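PDB 4H3W: DUF4621 domain-containing protein, which is of unknown function but is a putative secreted protein built from two beta-barrel domains. Local coordinates for residues A20-G25 and D217-D222; T28-V33 and G46-I51; E75-G80 and Y195-P200; E250-I253 and V259-D262. All coordinates share one frame; numbering follows the deposited sequence. Where two conformers were deposited one is given.

Contact 1. Residues A20-G25 and D217-D222; sequences APLGMG and DAFDED
L22 and the pair A218-F219 bring together two loops of one beta barrel: residues 20-25 lead into strand 25-26, the edge of one four-stranded sheet, and residues 217-222 leave strand 208-215, the edge of another. No hydrogen bond spans the two segments, so the evidence for the contact is apolar and CH···O packing. The CD2 methyl of L22 makes the closest side-chain approaches. It lies 3.4 Å from A218 O and 3.6 Å from F219 CE1, with F219 CD1 and CZ slightly farther, so the methyl is centred on the CE1 corner of the ring and reaches it obliquely. L22 holds CG anti to its own carbonyl carbon (chi1 -62°), which directs the branched end at the other loop. The backbones also meet here, the CA atoms of L22 and A218 lying 4.6 Å apart. A218 CA makes a CH···O contact with L22 O at 3.5 Å, with 152° at the hydrogen, and A218 CB stands 4.4 Å from L22 CB.

One shell out, I235 of strand 233-240 packs against both L22 and F219, while I295 of strand 294-302 touches A218 and F219; the cluster thus joins the hydrophobic layers of both sheets. Backbone bonds from A20 to L322 and from F219 to R293 tie the loops to further parts of the barrel. Beyond F219 the chain makes an Asx turn: D222 N donates to D220 OD1 at 2.8 Å, nearly straight at 168°, meeting that oxygen on its anti side.

Contact 2. Residues T28-V33 and G46-I51; sequences TSDDVV and GAYVMI
Y48 reaches out from strand 47-55 to S29 and D30 at the start of helix 29-32. All direct contact is van der Waals, made by the far end of the phenol. S29 CB lies 4.1 Å from Y48 CE2, at the ring edge and close to the ring plane, and D30 CB is 3.9 Å from Y48 OH. Both helix residues aim their CB at the strand, yet the nearest CA atoms, those of S29 and Y48, are 9.6 Å apart, so the length of the tyrosine spans the gap. Y48 sets CG anti to its carbonyl carbon (chi1 -71°), which carries the ring off the strand toward the helix.

The contact lies where the two barrel domains meet: strand 47-55 is in the five-stranded sheet of one, beside strand 194-200, whereas the helix follows strand 25-26 of the other.

Hydrogen bonds hold the short helix and tie both segments to residues 310-311. D31 OD2 accepts the backbone N of the N-cap residue T28 at 2.9 Å, from above the carboxylate plane. T28 O receives both D31 N and V32 N, and V33 N reaches S29 O at 2.8 Å. S29 OG bonds to the backbone O of dimethyl-lysine K311, while Y48 pairs through its backbone with L310.

Contact 3. Residues E75-G80 and Y195-P200; sequences EDITTG and YAVELP
Y195 extends toward E75 and I77, and its atoms can be followed outward from CB. The first torsion (chi1 70°) sets CG between the backbone N and the carbonyl carbon, so that the ring rises from the strand toward residues 75-77, whose CA atoms stay more than 9 Å away. On one flank of the ring, CD1 comes within 4.1 Å of I77 CD1, and CE1 approaches the same methyl more closely, at 3.5 Å. That methyl also meets V197 CG2 at 3.8 Å, so the CD1 methyl of I77 rests against both Y195 and V197, which point the same way from strand 194-200.

These strands lie in different sheets of one barrel: 194-200 runs beside 47-55 and 98-100, and 71-76 beside 172-177. The contact therefore bridges the barrel interior rather than pairing neighbouring strands, and L173 of strand 172-177 touches both Y195 and I77 there.

On the other flank, Y195 CE2 meets E75 CG at 3.6 Å, an approach oblique to the ring. E75 extends CG anti to its backbone N and then bends at chi2 (81°), which brings its carboxylate around to the end of the phenol. The carboxylate and ring planes stand 49° apart. At the tip, Y195 OH lies 3.1 Å from E75 OE2, a possible hydrogen bond, although a second acceptor competes for the phenol proton.

Contact 4. Residues E250-I253 and V259-D262; sequences EMVI and VPVD
V252 and I253 meet P260 and V261 where the chain loops back after strand 246-254 of the barrel, so the contact fastens a connecting loop to the end of the strand it has just left. Before that point, E250 and M251 serve the strand's own surroundings: E250 OE1 bonds to H300 NE2 and N298 ND2, and M251, a selenomethionine, packs on I295 and L297 of strand 294-302.

V252 makes the first touch. Its CG1 lies 4.0 Å from P260 CB, and the two side chains run side by side in the same direction. I253 follows with both backbone and side chain. Its O accepts V261 N at 2.7 Å, the N-H pointing nearly straight at it (164°) and the donor tilted 21° from the carbonyl plane. P260 CA adds a CH···O contact to I253 O at 3.5 Å. The side chains cross at a slant: with chi1 at -54°, I253 sets CG1 beside its backbone N and CG2 anti to it, and this CG2 comes within 4.0 Å of V261 CG2. I253 also packs on I295 and I263. A water completes the join, accepting from I253 N at 2.8 Å and standing 2.9 Å from V261 O.

In the fold
Contact 2 spans the two barrels, and its strand 47-55 is the part shared with the sheet of contact 3: strand 194-200 is its neighbour there, and M50 O lies 2.8 Å from L199 N, a probable hydrogen bond. Contacts 1 and 4 belong to the other barrel, their centres about 15 Å apart and nearest atoms about 4 Å apart without touching; I295 and A292 border both. Contacts 1 and 3 lie on opposite sides of the chain's centre, their centres about 44 Å apart. Contacts 1, 2 and 3 are largely buried, contact 4 only partly. Contact 4 alone has a clear direct hydrogen bond and a bridging water; contacts 1 and 2 rely on packing, and contact 3 adds a possible phenol-carboxylate bond.

Contact 1. Residues A20-G25 and D217-D222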
loop_
_atom_site.group_PDB
_atom_site.type_symbol
_atom_site.label_atom_id
_atom_site.label_comp_id
_atom_site.label_asym_id
_atom_site.label_seq_id
_atom_site.Cartn_x
_atom_site.Cartn_y
_atom_site.Cartn_z
ATOM N N ALA A 20 -2.767 4.898 35.729
ATOM C CA ALA A 20 -2.767 3.464 35.502
ATOM C C ALA A 20 -2.120 3.131 34.141
ATOM O O ALA A 20 -2.405 3.777 33.144
ATOM C CB ALA A 20 -4.170 2.928 35.579
ATOM N N PRO A 21 -1.276 2.104 34.102
ATOM C CA PRO A 21 -0.643 1.694 32.840
ATOM C C PRO A 21 -1.587 0.869 31.981
ATOM O O PRO A 21 -2.466 0.188 32.507
ATOM C CB PRO A 21 0.540 0.850 33.311
ATOM C CG PRO A 21 0.030 0.195 34.569
ATOM C CD PRO A 21 -0.988 1.143 35.193
ATOM N N LEU A 22 -1.468 0.970 30.668
ATOM C CA LEU A 22 -2.415 0.302 29.764
ATOM C C LEU A 22 -1.731 -0.730 28.893
ATOM O O LEU A 22 -2.411 -1.558 28.305
ATOM C CB LEU A 22 -3.143 1.316 28.868
ATOM C CG LEU A 22 -3.991 2.344 29.605
ATOM C CD1 LEU A 22 -4.520 3.333 28.601
ATOM C CD2 LEU A 22 -5.118 1.693 30.398
ATOM N N GLY A 23 -0.412 -0.650 28.779
ATOM C CA GLY A 23 0.393 -1.628 28.037
ATOM C C GLY A 23 0.812 -1.016 26.722
ATOM O O GLY A 23 0.199 -0.073 26.265
HETATM N N MSE A 24 1.849 -1.578 26.112
HETATM C CA MSE A 24 2.507 -0.999 24.948
HETATM C C MSE A 24 1.911 -1.482 23.666
HETATM O O MSE A 24 2.086 -2.636 23.285
HETATM C CB MSE A 24 3.971 -1.434 25.069
HETATM C CG MSE A 24 4.872 -0.999 23.897
HETATM SE SE MSE A 24 5.511 0.870 24.025
HETATM C CE MSE A 24 5.714 1.036 25.979
ATOM N N GLY A 25 1.163 -0.623 22.993
ATOM C CA GLY A 25 0.975 -0.798 21.557
ATOM C C GLY A 25 2.372 -0.614 20.976
ATOM O O GLY A 25 3.201 0.202 21.452
ATOM N N ASP A 217 -6.218 -6.581 26.844
ATOM C CA ASP A 217 -6.229 -6.460 28.303
ATOM C C ASP A 217 -5.617 -5.134 28.792
ATOM O O ASP A 217 -4.830 -5.092 29.711
ATOM C CB ASP A 217 -5.528 -7.682 28.915
ATOM C CG ASP A 217 -6.277 -8.966 28.623
ATOM O OD1 ASP A 217 -7.518 -8.962 28.751
ATOM O OD2 ASP A 217 -5.632 -9.962 28.262
ATOM N N ALA A 218 -6.051 -4.050 28.176
ATOM C CA ALA A 218 -5.661 -2.712 28.605
ATOM C C ALA A 218 -6.223 -2.394 29.976
ATOM O O ALA A 218 -5.599 -1.694 30.762
ATOM C CB ALA A 218 -6.142 -1.682 27.580
ATOM N N PHE A 219 -7.408 -2.915 30.265
ATOM C CA PHE A 219 -8.082 -2.692 31.529
ATOM C C PHE A 219 -8.393 -4.029 32.164
ATOM O O PHE A 219 -8.908 -4.928 31.494
ATOM C CB PHE A 219 -9.374 -1.964 31.304
ATOM C CG PHE A 219 -9.215 -0.731 30.468
ATOM C CD1 PHE A 219 -8.840 0.458 31.049
ATOM C CD2 PHE A 219 -9.430 -0.778 29.094
ATOM C CE1 PHE A 219 -8.734 1.612 30.280
ATOM C CE2 PHE A 219 -9.292 0.370 28.306
ATOM C CZ PHE A 219 -8.938 1.566 28.910
ATOM N N ASP A 220 -8.102 -4.158 33.454
ATOM C CA ASP A 220 -8.305 -5.399 34.184
ATOM C C ASP A 220 -9.687 -5.415 34.834
ATOM O O ASP A 220 -10.077 -4.445 35.479
ATOM C CB ASP A 220 -7.234 -5.521 35.256
ATOM C CG ASP A 220 -7.134 -6.915 35.834
ATOM O OD1 ASP A 220 -8.142 -7.484 36.320
ATOM O OD2 ASP A 220 -6.002 -7.417 35.855
ATOM N N GLU A 221 -10.429 -6.505 34.677
ATOM C CA GLU A 221 -11.748 -6.592 35.271
ATOM C C GLU A 221 -11.703 -6.351 36.790
ATOM O O GLU A 221 -12.689 -5.944 37.381
ATOM C CB GLU A 221 -12.398 -7.960 34.949
ATOM C CG GLU A 221 -11.642 -9.151 35.524
ATOM C CD GLU A 221 -12.305 -10.496 35.222
ATOM O OE1 GLU A 221 -13.380 -10.527 34.583
ATOM O OE2 GLU A 221 -11.739 -11.530 35.620
ATOM N N ASP A 222 -10.577 -6.626 37.434
ATOM C CA ASP A 222 -10.514 -6.520 38.905
ATOM C C ASP A 222 -10.357 -5.101 39.412
ATOM O O ASP A 222 -10.375 -4.887 40.631
ATOM C CB ASP A 222 -9.360 -7.370 39.475
ATOM C CG ASP A 222 -9.592 -8.854 39.308
ATOM O OD1 ASP A 222 -10.772 -9.277 39.283
ATOM O OD2 ASP A 222 -8.582 -9.585 39.213
#

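Contact 2. Residues T28-V33 and G46-I51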
loop_
_atom_site.group_PDB
_atom_site.type_symbol
_atom_site.label_atom_id
_atom_site.label_comp_id
_atom_site.label_asym_id
_atom_site.label_seq_id
_atom_site.Cartn_x
_atom_site.Cartn_y
_atom_site.Cartn_z
ATOM N N THR A 28 5.126 -3.437 14.078
ATOM C CA THR A 28 6.162 -3.363 13.046
ATOM C C THR A 28 5.490 -3.192 11.702
ATOM O O THR A 28 4.269 -3.308 11.607
ATOM C CB THR A 28 7.051 -4.606 12.965
ATOM O OG1 THR A 28 6.255 -5.704 12.522
ATOM C CG2 THR A 28 7.699 -4.921 14.326
ATOM N N SER A 29 6.282 -2.903 10.677
ATOM C CA SER A 29 5.734 -2.665 9.344
ATOM C C SER A 29 4.824 -3.810 8.971
ATOM O O SER A 29 3.672 -3.599 8.561
ATOM C CB SER A 29 6.831 -2.539 8.306
ATOM O OG SER A 29 7.617 -1.412 8.545
ATOM N N ASP A 30 5.301 -5.026 9.198
ATOM C CA ASP A 30 4.521 -6.183 8.749
ATOM C C ASP A 30 3.302 -6.549 9.673
ATOM O O ASP A 30 2.460 -7.325 9.288
ATOM C CB ASP A 30 5.498 -7.349 8.411
ATOM C CG ASP A 30 6.112 -8.009 9.617
ATOM O OD1 ASP A 30 5.970 -7.521 10.753
ATOM O OD2 ASP A 30 6.748 -9.057 9.416
ATOM N N ASP A 31 3.105 -5.856 10.795
ATOM C CA ASP A 31 1.826 -5.864 11.497
ATOM C C ASP A 31 0.827 -4.874 10.859
ATOM O O ASP A 31 -0.378 -5.134 10.788
ATOM C CB ASP A 31 1.963 -5.444 12.962
ATOM C CG ASP A 31 2.884 -6.339 13.775
ATOM O OD1 ASP A 31 2.909 -7.552 13.517
ATOM O OD2 ASP A 31 3.567 -5.801 14.687
ATOM N N VAL A 32 1.320 -3.695 10.467
ATOM C CA VAL A 32 0.458 -2.634 9.942
ATOM C C VAL A 32 0.040 -2.894 8.486
ATOM O O VAL A 32 -1.052 -2.523 8.066
ATOM C CB VAL A 32 1.164 -1.262 10.071
ATOM C CG1 VAL A 32 0.398 -0.147 9.338
ATOM C CG2 VAL A 32 1.342 -0.917 11.542
ATOM N N VAL A 33 0.962 -3.484 7.740
ATOM C CA VAL A 33 0.812 -3.816 6.375
ATOM C C VAL A 33 1.022 -5.307 6.263
ATOM O O VAL A 33 2.053 -5.792 6.674
ATOM C CB VAL A 33 1.879 -3.111 5.528
ATOM C CG1 VAL A 33 1.659 -3.379 4.038
ATOM C CG2 VAL A 33 1.868 -1.594 5.792
ATOM N N GLY A 46 16.372 -3.758 1.629
ATOM C CA GLY A 46 15.699 -3.490 2.889
ATOM C C GLY A 46 14.272 -2.963 2.759
ATOM O O GLY A 46 13.610 -2.752 3.763
ATOM N N ALA A 47 13.795 -2.804 1.524
ATOM C CA ALA A 47 12.509 -2.197 1.234
ATOM C C ALA A 47 11.550 -3.221 0.652
ATOM O O ALA A 47 11.945 -4.044 -0.163
ATOM C CB ALA A 47 12.695 -1.029 0.265
ATOM N N TYR A 48 10.288 -3.143 1.043
ATOM C CA TYR A 48 9.265 -4.031 0.500
ATOM C C TYR A 48 8.836 -3.593 -0.911
ATOM O O TYR A 48 8.462 -2.440 -1.161
ATOM C CB TYR A 48 8.052 -4.095 1.412
ATOM C CG TYR A 48 8.260 -4.827 2.717
ATOM C CD1 TYR A 48 8.671 -6.161 2.743
ATOM C CD2 TYR A 48 8.008 -4.198 3.937
ATOM C CE1 TYR A 48 8.847 -6.835 3.960
ATOM C CE2 TYR A 48 8.165 -4.862 5.144
ATOM C CZ TYR A 48 8.571 -6.176 5.158
ATOM O OH TYR A 48 8.730 -6.808 6.363
ATOM N N VAL A 49 8.881 -4.542 -1.826
ATOM C CA VAL A 49 8.489 -4.316 -3.188
ATOM C C VAL A 49 7.691 -5.490 -3.746
ATOM O O VAL A 49 8.133 -6.632 -3.618
ATOM C CB VAL A 49 9.761 -4.131 -4.028
ATOM C CG1 VAL A 49 9.419 -3.947 -5.496
ATOM C CG2 VAL A 49 10.556 -2.940 -3.505
HETATM N N MSE A 50 6.535 -5.246 -4.374
HETATM C CA MSE A 50 5.816 -6.357 -5.043
HETATM C C MSE A 50 6.295 -6.497 -6.472
HETATM O O MSE A 50 6.395 -5.498 -7.200
HETATM C CB MSE A 50 4.326 -6.104 -5.031
HETATM C CG MSE A 50 3.797 -6.179 -3.624
HETATM SE SE MSE A 50 1.903 -5.632 -3.557
HETATM C CE MSE A 50 2.043 -3.724 -3.936
ATOM N N ILE A 51 6.620 -7.726 -6.901
ATOM C CA ILE A 51 7.117 -7.960 -8.238
ATOM C C ILE A 51 6.291 -9.060 -8.907
ATOM O O ILE A 51 6.051 -10.097 -8.307
ATOM C CB ILE A 51 8.610 -8.361 -8.231
ATOM C CG1 ILE A 51 9.451 -7.189 -7.696
ATOM C CG2 ILE A 51 9.077 -8.780 -9.618
ATOM C CD1 ILE A 51 10.957 -7.374 -7.782
#

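Contact 3. Residues E75-G80 and Y195-P200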
loop_
_atom_site.group_PDB
_atom_site.type_symbol
_atom_site.label_atom_id
_atom_site.label_comp_id
_atom_site.label_asym_id
_atom_site.label_seq_id
_atom_site.Cartn_x
_atom_site.Cartn_y
_atom_site.Cartn_z
ATOM N N GLU A 75 -0.402 -10.497 -22.277
ATOM C CA GLU A 75 -0.268 -11.289 -21.070
ATOM C C GLU A 75 -1.253 -10.782 -20.050
ATOM O O GLU A 75 -1.460 -9.586 -19.933
ATOM C CB GLU A 75 1.175 -11.228 -20.551
ATOM C CG GLU A 75 1.433 -11.905 -19.204
ATOM C CD GLU A 75 1.623 -13.423 -19.259
ATOM O OE1 GLU A 75 1.453 -14.057 -20.327
ATOM O OE2 GLU A 75 1.955 -13.991 -18.193
ATOM N N ASP A 76 -1.897 -11.715 -19.354
ATOM C CA ASP A 76 -2.722 -11.432 -18.204
ATOM C C ASP A 76 -1.942 -11.810 -16.978
ATOM O O ASP A 76 -1.481 -12.929 -16.850
ATOM C CB ASP A 76 -4.026 -12.228 -18.230
ATOM C CG ASP A 76 -4.918 -11.828 -19.361
ATOM O OD1 ASP A 76 -5.508 -10.725 -19.295
ATOM O OD2 ASP A 76 -5.034 -12.614 -20.324
ATOM N N ILE A 77 -1.807 -10.862 -16.066
ATOM C CA ILE A 77 -1.096 -11.068 -14.835
ATOM C C ILE A 77 -2.158 -11.133 -13.755
ATOM O O ILE A 77 -2.929 -10.188 -13.587
ATOM C CB ILE A 77 -0.128 -9.902 -14.560
ATOM C CG1 ILE A 77 0.749 -9.630 -15.774
ATOM C CG2 ILE A 77 0.723 -10.169 -13.319
ATOM C CD1 ILE A 77 1.630 -8.419 -15.628
ATOM N N THR A 78 -2.194 -12.235 -13.014
ATOM C CA THR A 78 -3.042 -12.328 -11.821
ATOM C C THR A 78 -2.414 -11.577 -10.637
ATOM O O THR A 78 -1.292 -11.874 -10.243
ATOM C CB THR A 78 -3.294 -13.802 -11.444
ATOM O OG1 THR A 78 -3.976 -14.433 -12.516
ATOM C CG2 THR A 78 -4.164 -13.922 -10.183
ATOM N N THR A 79 -3.134 -10.610 -10.061
ATOM C CA THR A 79 -2.587 -9.808 -8.929
ATOM C C THR A 79 -3.584 -9.714 -7.792
ATOM O O THR A 79 -3.623 -8.724 -7.068
ATOM C CB THR A 79 -2.131 -8.387 -9.375
ATOM O OG1 THR A 79 -3.248 -7.554 -9.743
ATOM C CG2 THR A 79 -1.183 -8.515 -10.555
ATOM N N GLY A 80 -4.381 -10.773 -7.624
ATOM C CA GLY A 80 -5.438 -10.797 -6.612
ATOM C C GLY A 80 -4.952 -10.802 -5.180
ATOM O O GLY A 80 -5.726 -10.503 -4.261
ATOM N N TYR A 195 8.823 -9.514 -19.126
ATOM C CA TYR A 195 8.326 -8.336 -18.394
ATOM C C TYR A 195 8.560 -8.406 -16.888
ATOM O O TYR A 195 8.712 -9.486 -16.310
ATOM C CB TYR A 195 6.827 -8.153 -18.655
ATOM C CG TYR A 195 5.977 -9.205 -18.008
ATOM C CD1 TYR A 195 5.501 -9.044 -16.720
ATOM C CD2 TYR A 195 5.647 -10.366 -18.683
ATOM C CE1 TYR A 195 4.734 -10.034 -16.112
ATOM C CE2 TYR A 195 4.860 -11.342 -18.095
ATOM C CZ TYR A 195 4.395 -11.176 -16.824
ATOM O OH TYR A 195 3.619 -12.171 -16.255
ATOM N N ALA A 196 8.445 -7.246 -16.237
ATOM C CA ALA A 196 8.525 -7.163 -14.813
ATOM C C ALA A 196 7.711 -5.931 -14.405
ATOM O O ALA A 196 7.944 -4.863 -14.944
ATOM C CB ALA A 196 9.972 -7.046 -14.358
ATOM N N VAL A 197 6.672 -6.149 -13.613
ATOM C CA VAL A 197 5.874 -5.095 -13.007
ATOM C C VAL A 197 6.380 -5.001 -11.596
ATOM O O VAL A 197 6.345 -5.982 -10.867
ATOM C CB VAL A 197 4.377 -5.429 -13.044
ATOM C CG1 VAL A 197 3.529 -4.349 -12.330
ATOM C CG2 VAL A 197 3.930 -5.623 -14.488
ATOM N N GLU A 198 6.900 -3.836 -11.215
ATOM C CA GLU A 198 7.455 -3.644 -9.899
ATOM C C GLU A 198 6.698 -2.538 -9.183
ATOM O O GLU A 198 6.551 -1.438 -9.716
ATOM C CB GLU A 198 8.944 -3.327 -10.015
ATOM C CG GLU A 198 9.601 -3.204 -8.665
ATOM C CD GLU A 198 11.127 -3.134 -8.708
ATOM O OE1 GLU A 198 11.769 -3.805 -9.560
ATOM O OE2 GLU A 198 11.669 -2.395 -7.861
ATOM N N LEU A 199 6.186 -2.860 -8.000
ATOM C CA LEU A 199 5.373 -1.933 -7.201
ATOM C C LEU A 199 6.039 -1.731 -5.839
ATOM O O LEU A 199 5.748 -2.447 -4.863
ATOM C CB LEU A 199 3.937 -2.437 -7.066
ATOM C CG LEU A 199 3.180 -2.893 -8.324
ATOM C CD1 LEU A 199 1.824 -3.463 -7.948
ATOM C CD2 LEU A 199 3.002 -1.798 -9.375
ATOM N N PRO A 200 6.977 -0.797 -5.761
ATOM C CA PRO A 200 7.668 -0.522 -4.503
ATOM C C PRO A 200 6.743 0.198 -3.542
ATOM O O PRO A 200 6.085 1.168 -3.936
ATOM C CB PRO A 200 8.826 0.405 -4.905
ATOM C CG PRO A 200 8.895 0.361 -6.391
ATOM C CD PRO A 200 7.504 0.025 -6.862
#

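Contact 4. Residues E250-I253 and V259-D262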
loop_
_atom_site.group_PDB
_atom_site.type_symbol
_atom_site.label_atom_id
_atom_site.label_comp_id
_atom_site.label_asym_id
_atom_site.label_seq_id
_atom_site.Cartn_x
_atom_site.Cartn_y
_atom_site.Cartn_z
ATOM N N GLU A 250 -7.874 6.819 15.641
ATOM C CA GLU A 250 -9.208 6.732 16.206
ATOM C C GLU A 250 -9.226 5.577 17.198
ATOM O O GLU A 250 -8.957 4.443 16.827
ATOM C CB GLU A 250 -10.214 6.520 15.082
ATOM C CG GLU A 250 -11.681 6.390 15.483
ATOM C CD GLU A 250 -12.572 5.791 14.359
ATOM O OE1 GLU A 250 -12.048 5.101 13.433
ATOM O OE2 GLU A 250 -13.807 6.017 14.400
HETATM N N MSE A 251 -9.589 5.867 18.440
HETATM C CA MSE A 251 -9.556 4.877 19.508
HETATM C C MSE A 251 -10.917 4.262 19.732
HETATM O O MSE A 251 -11.926 4.974 19.897
HETATM C CB MSE A 251 -9.068 5.568 20.792
HETATM C CG MSE A 251 -9.176 4.606 21.969
HETATM SE SE MSE A 251 -8.220 5.286 23.549
HETATM C CE MSE A 251 -6.389 5.055 22.921
ATOM N N VAL A 252 -10.963 2.930 19.769
ATOM C CA VAL A 252 -12.168 2.223 20.138
ATOM C C VAL A 252 -11.903 1.376 21.357
ATOM O O VAL A 252 -10.938 0.625 21.430
ATOM C CB VAL A 252 -12.715 1.335 18.999
ATOM C CG1 VAL A 252 -14.082 0.747 19.381
ATOM C CG2 VAL A 252 -12.804 2.129 17.694
ATOM N N ILE A 253 -12.795 1.507 22.331
ATOM C CA ILE A 253 -12.712 0.743 23.542
ATOM C C ILE A 253 -13.626 -0.450 23.362
ATOM O O ILE A 253 -14.782 -0.260 23.055
ATOM C CB ILE A 253 -13.169 1.571 24.765
ATOM C CG1 ILE A 253 -12.401 2.902 24.867
ATOM C CG2 ILE A 253 -13.023 0.751 26.041
ATOM C CD1 ILE A 253 -10.931 2.737 25.084
ATOM N N VAL A 259 -17.024 -6.377 21.699
ATOM C CA VAL A 259 -18.059 -5.458 21.286
ATOM C C VAL A 259 -17.683 -4.024 21.746
ATOM O O VAL A 259 -17.289 -3.837 22.890
ATOM C CB VAL A 259 -19.412 -5.819 21.906
ATOM C CG1 VAL A 259 -20.504 -4.849 21.440
ATOM C CG2 VAL A 259 -19.800 -7.261 21.562
ATOM N N PRO A 260 -17.831 -3.016 20.874
ATOM C CA PRO A 260 -17.384 -1.685 21.278
ATOM C C PRO A 260 -18.169 -1.147 22.452
ATOM O O PRO A 260 -19.340 -1.358 22.535
ATOM C CB PRO A 260 -17.657 -0.831 20.028
ATOM C CG PRO A 260 -17.486 -1.803 18.900
ATOM C CD PRO A 260 -18.136 -3.063 19.429
ATOM N N VAL A 261 -17.480 -0.491 23.376
ATOM C CA VAL A 261 -18.116 0.303 24.392
ATOM C C VAL A 261 -18.606 1.557 23.658
ATOM O O VAL A 261 -17.935 2.011 22.717
ATOM C CB VAL A 261 -17.126 0.609 25.546
ATOM C CG1 VAL A 261 -17.723 1.604 26.522
ATOM C CG2 VAL A 261 -16.711 -0.681 26.270
ATOM N N ASP A 262 -19.730 2.132 24.089
ATOM C CA ASP A 262 -20.335 3.306 23.425
ATOM C C ASP A 262 -19.707 4.642 23.899
ATOM O O ASP A 262 -20.316 5.457 24.579
ATOM C CB ASP A 262 -21.855 3.328 23.633
ATOM C CG ASP A 262 -22.562 4.399 22.774
ATOM O OD1 ASP A 262 -21.968 4.931 21.822
ATOM O OD2 ASP A 262 -23.720 4.729 23.058
HETATM O O HOH W 1 -15.210 2.894 22.189
#